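Local structure of angiopoietin-related protein 3 (Homo sapiens, 6EUA) at residues F159-W169 against D173-N185. The protein raises plasma triglycerides by inhibiting lipoprotein lipase, and through its fibrinogen-like domain, the part described here, mediates endothelial cell adhesion. Sequence-based numbering, arbitrary orientation.
Sequences FNCPEGYSGGW and DECGENNLNGKYN
Cys-175 is joined to Cys-161 by a disulfide with chi3 of -89°. Its SG also meets the edge of the Phe-159 ring, 3.5 Å from CE2. At Glu-177 the side chain passes Glu-163, CG to CG 3.5 Å. The two carboxylates come near each other, and the salt bridge from Lys-202 to Glu-177 OE2 probably offsets this. Asn-179 lies over the indole of Trp-169. Its CA sits 3.8 Å from the five-membered ring centroid, close to the ring normal, in a CH-pi contact. With CG anti to the backbone N (chi1 -174°), the Asn-179 amide plane is turned only 22° from the indole plane. Its ND2 donates a nearly straight bond to Glu-163 O (3.2 Å) and a weak one to Ser-166 O. The disulfide closes a loop of the fibrinogen C-terminal domain that contains the short strand 169-171; residues 176-185 continue beyond it. A type I turn runs from Asn-179 to Gly-182. Within it, Leu-180 CB rests 3.8 Å from Trp-169 CH2. Were Trp-169 replaced by alanine, Leu-180 would probably face a gap and Asn-179 CA would lose the ring face it rests on. Asn-181 ND2 reaches Gly-168 O at 2.9 Å, and also lies at the indole edge. The other amide atom, OD1, is bonded to Gln-53. Asn-181 O receives a CA-H...O contact from Gly-167, and one water links it to Ser-166 OG. Lys-183 CB lies 3.8 Å from Tyr-165 OH.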
loop_
_atom_site.group_PDB
_atom_site.type_symbol
_atom_site.label_atom_id
_atom_site.label_comp_id
_atom_site.label_asym_id
_atom_site.label_seq_id
_atom_site.Cartn_x
_atom_site.Cartn_y
_atom_site.Cartn_z
ATOM N N PHE A 159 18.657 -4.932 -35.453
ATOM C CA PHE A 159 17.437 -4.408 -36.063
ATOM C C PHE A 159 16.492 -3.901 -34.998
ATOM O O PHE A 159 16.101 -4.646 -34.100
ATOM C CB PHE A 159 16.731 -5.474 -36.905
ATOM C CG PHE A 159 15.409 -5.021 -37.494
ATOM C CD1 PHE A 159 15.375 -4.167 -38.591
ATOM C CD2 PHE A 159 14.202 -5.459 -36.961
ATOM C CE1 PHE A 159 14.162 -3.755 -39.138
ATOM C CE2 PHE A 159 12.987 -5.049 -37.504
ATOM C CZ PHE A 159 12.969 -4.197 -38.592
ATOM N N ASN A 160 16.111 -2.633 -35.105
ATOM C CA ASN A 160 15.237 -2.015 -34.119
ATOM C C ASN A 160 13.781 -2.264 -34.505
ATOM O O ASN A 160 13.359 -1.932 -35.618
ATOM C CB ASN A 160 15.541 -0.520 -34.002
ATOM C CG ASN A 160 16.880 -0.249 -33.313
ATOM O OD1 ASN A 160 17.410 -1.108 -32.606
ATOM N ND2 ASN A 160 17.427 0.949 -33.518
ATOM N N CYS A 161 13.019 -2.876 -33.578
ATOM C CA CYS A 161 11.618 -3.259 -33.756
ATOM C C CYS A 161 10.709 -2.033 -33.707
ATOM O O CYS A 161 10.779 -1.245 -32.757
ATOM C CB CYS A 161 11.184 -4.242 -32.677
ATOM S SG CYS A 161 11.878 -5.872 -32.860
ATOM N N PRO A 162 9.810 -1.891 -34.686
ATOM C CA PRO A 162 8.874 -0.753 -34.678
ATOM C C PRO A 162 8.107 -0.593 -33.376
ATOM O O PRO A 162 7.791 0.540 -32.993
ATOM C CB PRO A 162 7.931 -1.073 -35.848
ATOM C CG PRO A 162 8.715 -1.992 -36.738
ATOM C CD PRO A 162 9.578 -2.802 -35.820
ATOM N N GLU A 163 7.798 -1.688 -32.680
ATOM C CA GLU A 163 7.043 -1.602 -31.433
ATOM C C GLU A 163 7.922 -1.325 -30.216
ATOM O O GLU A 163 7.390 -1.114 -29.120
ATOM C CB GLU A 163 6.244 -2.890 -31.218
ATOM C CG GLU A 163 4.779 -2.786 -31.635
ATOM C CD GLU A 163 4.033 -1.678 -30.902
ATOM O OE1 GLU A 163 3.308 -0.907 -31.569
ATOM O OE2 GLU A 163 4.176 -1.578 -29.661
ATOM N N GLY A 164 9.242 -1.318 -30.378
ATOM C CA GLY A 164 10.171 -0.951 -29.332
ATOM C C GLY A 164 10.516 0.518 -29.278
ATOM O O GLY A 164 11.402 0.898 -28.505
ATOM N N TYR A 165 9.832 1.366 -30.056
ATOM C CA TYR A 165 10.150 2.790 -30.045
ATOM C C TYR A 165 9.942 3.433 -28.675
ATOM O O TYR A 165 10.504 4.503 -28.421
ATOM C CB TYR A 165 9.336 3.533 -31.111
ATOM C CG TYR A 165 7.923 3.874 -30.703
ATOM C CD1 TYR A 165 6.903 2.937 -30.800
ATOM C CD2 TYR A 165 7.607 5.139 -30.229
ATOM C CE1 TYR A 165 5.609 3.250 -30.428
ATOM C CE2 TYR A 165 6.323 5.459 -29.850
ATOM C CZ TYR A 165 5.324 4.515 -29.952
ATOM O OH TYR A 165 4.040 4.843 -29.571
ATOM N N SER A 166 9.171 2.811 -27.783
ATOM C CA SER A 166 8.966 3.356 -26.443
ATOM C C SER A 166 9.067 2.250 -25.405
ATOM O O SER A 166 8.436 1.198 -25.549
ATOM C CB SER A 166 7.607 4.054 -26.312
ATOM O OG SER A 166 7.493 4.662 -25.038
ATOM N N GLY A 167 9.842 2.500 -24.352
ATOM C CA GLY A 167 9.932 1.576 -23.240
ATOM C C GLY A 167 11.049 0.560 -23.407
ATOM O O GLY A 167 11.674 0.423 -24.467
ATOM N N GLY A 168 11.313 -0.157 -22.316
ATOM C CA GLY A 168 12.349 -1.180 -22.286
ATOM C C GLY A 168 11.737 -2.569 -22.358
ATOM O O GLY A 168 10.858 -2.912 -21.568
ATOM N N TRP A 169 12.230 -3.372 -23.306
ATOM C CA TRP A 169 11.627 -4.671 -23.589
ATOM C C TRP A 169 12.648 -5.593 -24.240
ATOM O O TRP A 169 13.691 -5.154 -24.730
ATOM C CB TRP A 169 10.392 -4.541 -24.499
ATOM C CG TRP A 169 9.479 -5.742 -24.467
ATOM C CD1 TRP A 169 9.117 -6.564 -25.528
ATOM C CD2 TRP A 169 8.803 -6.262 -23.316
ATOM N NE1 TRP A 169 8.268 -7.550 -25.088
ATOM C CE2 TRP A 169 8.055 -7.384 -23.738
ATOM C CE3 TRP A 169 8.755 -5.884 -21.962
ATOM C CZ2 TRP A 169 7.273 -8.134 -22.853
ATOM C CZ3 TRP A 169 7.959 -6.623 -21.085
ATOM C CH2 TRP A 169 7.239 -7.735 -21.533
ATOM N N ASP A 173 14.650 -10.301 -33.903
ATOM C CA ASP A 173 14.326 -9.849 -35.258
ATOM C C ASP A 173 12.858 -10.049 -35.622
ATOM O O ASP A 173 12.323 -9.307 -36.453
ATOM C CB ASP A 173 15.194 -10.583 -36.288
ATOM C CG ASP A 173 16.601 -10.853 -35.793
ATOM O OD1 ASP A 173 17.057 -12.014 -35.885
ATOM O OD2 ASP A 173 17.256 -9.906 -35.315
ATOM N N GLU A 174 12.203 -11.063 -35.042
ATOM C CA GLU A 174 10.788 -11.303 -35.311
ATOM C C GLU A 174 9.891 -10.212 -34.737
ATOM O O GLU A 174 8.767 -10.040 -35.219
ATOM C CB GLU A 174 10.364 -12.662 -34.760
ATOM C CG GLU A 174 11.119 -13.834 -35.360
ATOM C CD GLU A 174 10.708 -15.171 -34.759
ATOM O OE1 GLU A 174 9.759 -15.203 -33.942
ATOM O OE2 GLU A 174 11.347 -16.191 -35.096
ATOM N N CYS A 175 10.351 -9.486 -33.715
ATOM C CA CYS A 175 9.688 -8.264 -33.251
ATOM C C CYS A 175 8.321 -8.640 -32.695
ATOM O O CYS A 175 8.259 -9.473 -31.773
ATOM C CB CYS A 175 9.680 -7.240 -34.395
ATOM S SG CYS A 175 11.292 -6.445 -34.725
ATOM N N GLY A 176 7.232 -8.069 -33.188
ATOM C CA GLY A 176 5.897 -8.390 -32.740
ATOM C C GLY A 176 5.314 -7.304 -31.850
ATOM O O GLY A 176 6.022 -6.476 -31.268
ATOM N N GLU A 177 3.986 -7.332 -31.736
ATOM C CA GLU A 177 3.247 -6.472 -30.810
ATOM C C GLU A 177 3.108 -7.230 -29.496
ATOM O O GLU A 177 2.133 -7.955 -29.267
ATOM C CB GLU A 177 1.892 -6.084 -31.392
ATOM C CG GLU A 177 1.882 -4.761 -32.144
ATOM C CD GLU A 177 0.697 -4.630 -33.086
ATOM O OE1 GLU A 177 -0.004 -3.598 -33.014
ATOM O OE2 GLU A 177 0.470 -5.551 -33.904
ATOM N N ASN A 178 4.105 -7.047 -28.616
ATOM C CA ASN A 178 4.187 -7.775 -27.354
ATOM C C ASN A 178 4.798 -6.930 -26.231
ATOM O O ASN A 178 5.249 -7.495 -25.223
ATOM C CB ASN A 178 5.026 -9.045 -27.541
ATOM C CG ASN A 178 6.531 -8.740 -27.662
ATOM O OD1 ASN A 178 6.928 -7.648 -28.054
ATOM N ND2 ASN A 178 7.362 -9.710 -27.318
ATOM N N ASN A 179 4.868 -5.610 -26.385
ATOM C CA ASN A 179 5.642 -4.757 -25.487
ATOM C C ASN A 179 4.769 -4.297 -24.334
ATOM O O ASN A 179 4.161 -3.229 -24.376
ATOM C CB ASN A 179 6.234 -3.579 -26.249
ATOM C CG ASN A 179 7.170 -2.728 -25.390
ATOM O OD1 ASN A 179 7.298 -2.930 -24.174
ATOM N ND2 ASN A 179 7.838 -1.760 -26.034
ATOM N N LEU A 180 4.762 -5.088 -23.262
ATOM C CA LEU A 180 4.022 -4.717 -22.062
ATOM C C LEU A 180 4.604 -3.495 -21.365
ATOM O O LEU A 180 3.921 -2.905 -20.516
ATOM C CB LEU A 180 3.977 -5.893 -21.094
ATOM C CG LEU A 180 3.390 -7.186 -21.665
ATOM C CD1 LEU A 180 3.151 -8.169 -20.544
ATOM C CD2 LEU A 180 2.097 -6.925 -22.457
ATOM N N ASN A 181 5.843 -3.110 -21.691
ATOM C CA ASN A 181 6.434 -1.872 -21.196
ATOM C C ASN A 181 6.326 -0.748 -22.230
ATOM O O ASN A 181 7.062 0.249 -22.147
ATOM C CB ASN A 181 7.893 -2.107 -20.786
ATOM C CG ASN A 181 8.023 -2.953 -19.511
ATOM O OD1 ASN A 181 7.050 -3.179 -18.793
ATOM N ND2 ASN A 181 9.233 -3.435 -19.245
ATOM N N GLY A 182 5.416 -0.896 -23.193
ATOM C CA GLY A 182 5.267 0.044 -24.280
ATOM C C GLY A 182 4.483 1.282 -23.883
ATOM O O GLY A 182 4.137 1.500 -22.721
ATOM N N LYS A 183 4.215 2.120 -24.884
ATOM C CA LYS A 183 3.519 3.377 -24.641
ATOM C C LYS A 183 2.064 3.099 -24.287
ATOM O O LYS A 183 1.356 2.413 -25.033
ATOM C CB LYS A 183 3.611 4.284 -25.862
ATOM C CG LYS A 183 2.726 5.524 -25.775
ATOM C CD LYS A 183 3.515 6.766 -25.395
ATOM C CE LYS A 183 2.602 7.986 -25.267
ATOM N NZ LYS A 183 1.813 7.987 -23.993
ATOM N N TYR A 184 1.625 3.601 -23.134
ATOM C CA TYR A 184 0.237 3.456 -22.700
ATOM C C TYR A 184 -0.570 4.578 -23.339
ATOM O O TYR A 184 -0.476 5.738 -22.934
ATOM C CB TYR A 184 0.142 3.493 -21.182
ATOM C CG TYR A 184 -1.121 2.895 -20.606
ATOM C CD1 TYR A 184 -2.327 3.589 -20.651
ATOM C CD2 TYR A 184 -1.101 1.645 -19.992
ATOM C CE1 TYR A 184 -3.485 3.051 -20.099
ATOM C CE2 TYR A 184 -2.249 1.099 -19.446
ATOM C CZ TYR A 184 -3.439 1.804 -19.498
ATOM O OH TYR A 184 -4.583 1.255 -18.952
ATOM N N ASN A 185 -1.367 4.241 -24.344
ATOM C CA ASN A 185 -2.028 5.265 -25.144
ATOM C C ASN A 185 -3.214 5.857 -24.395
ATOM O O ASN A 185 -4.038 5.127 -23.831
ATOM C CB ASN A 185 -2.464 4.684 -26.485
ATOM C CG ASN A 185 -1.289 4.286 -27.342
ATOM O OD1 ASN A 185 -1.178 3.139 -27.772
ATOM N ND2 ASN A 185 -0.394 5.235 -27.590
HETATM O O HOH W 1 3.069 -4.022 -27.786
HETATM O O HOH W 2 6.881 3.155 -22.493
#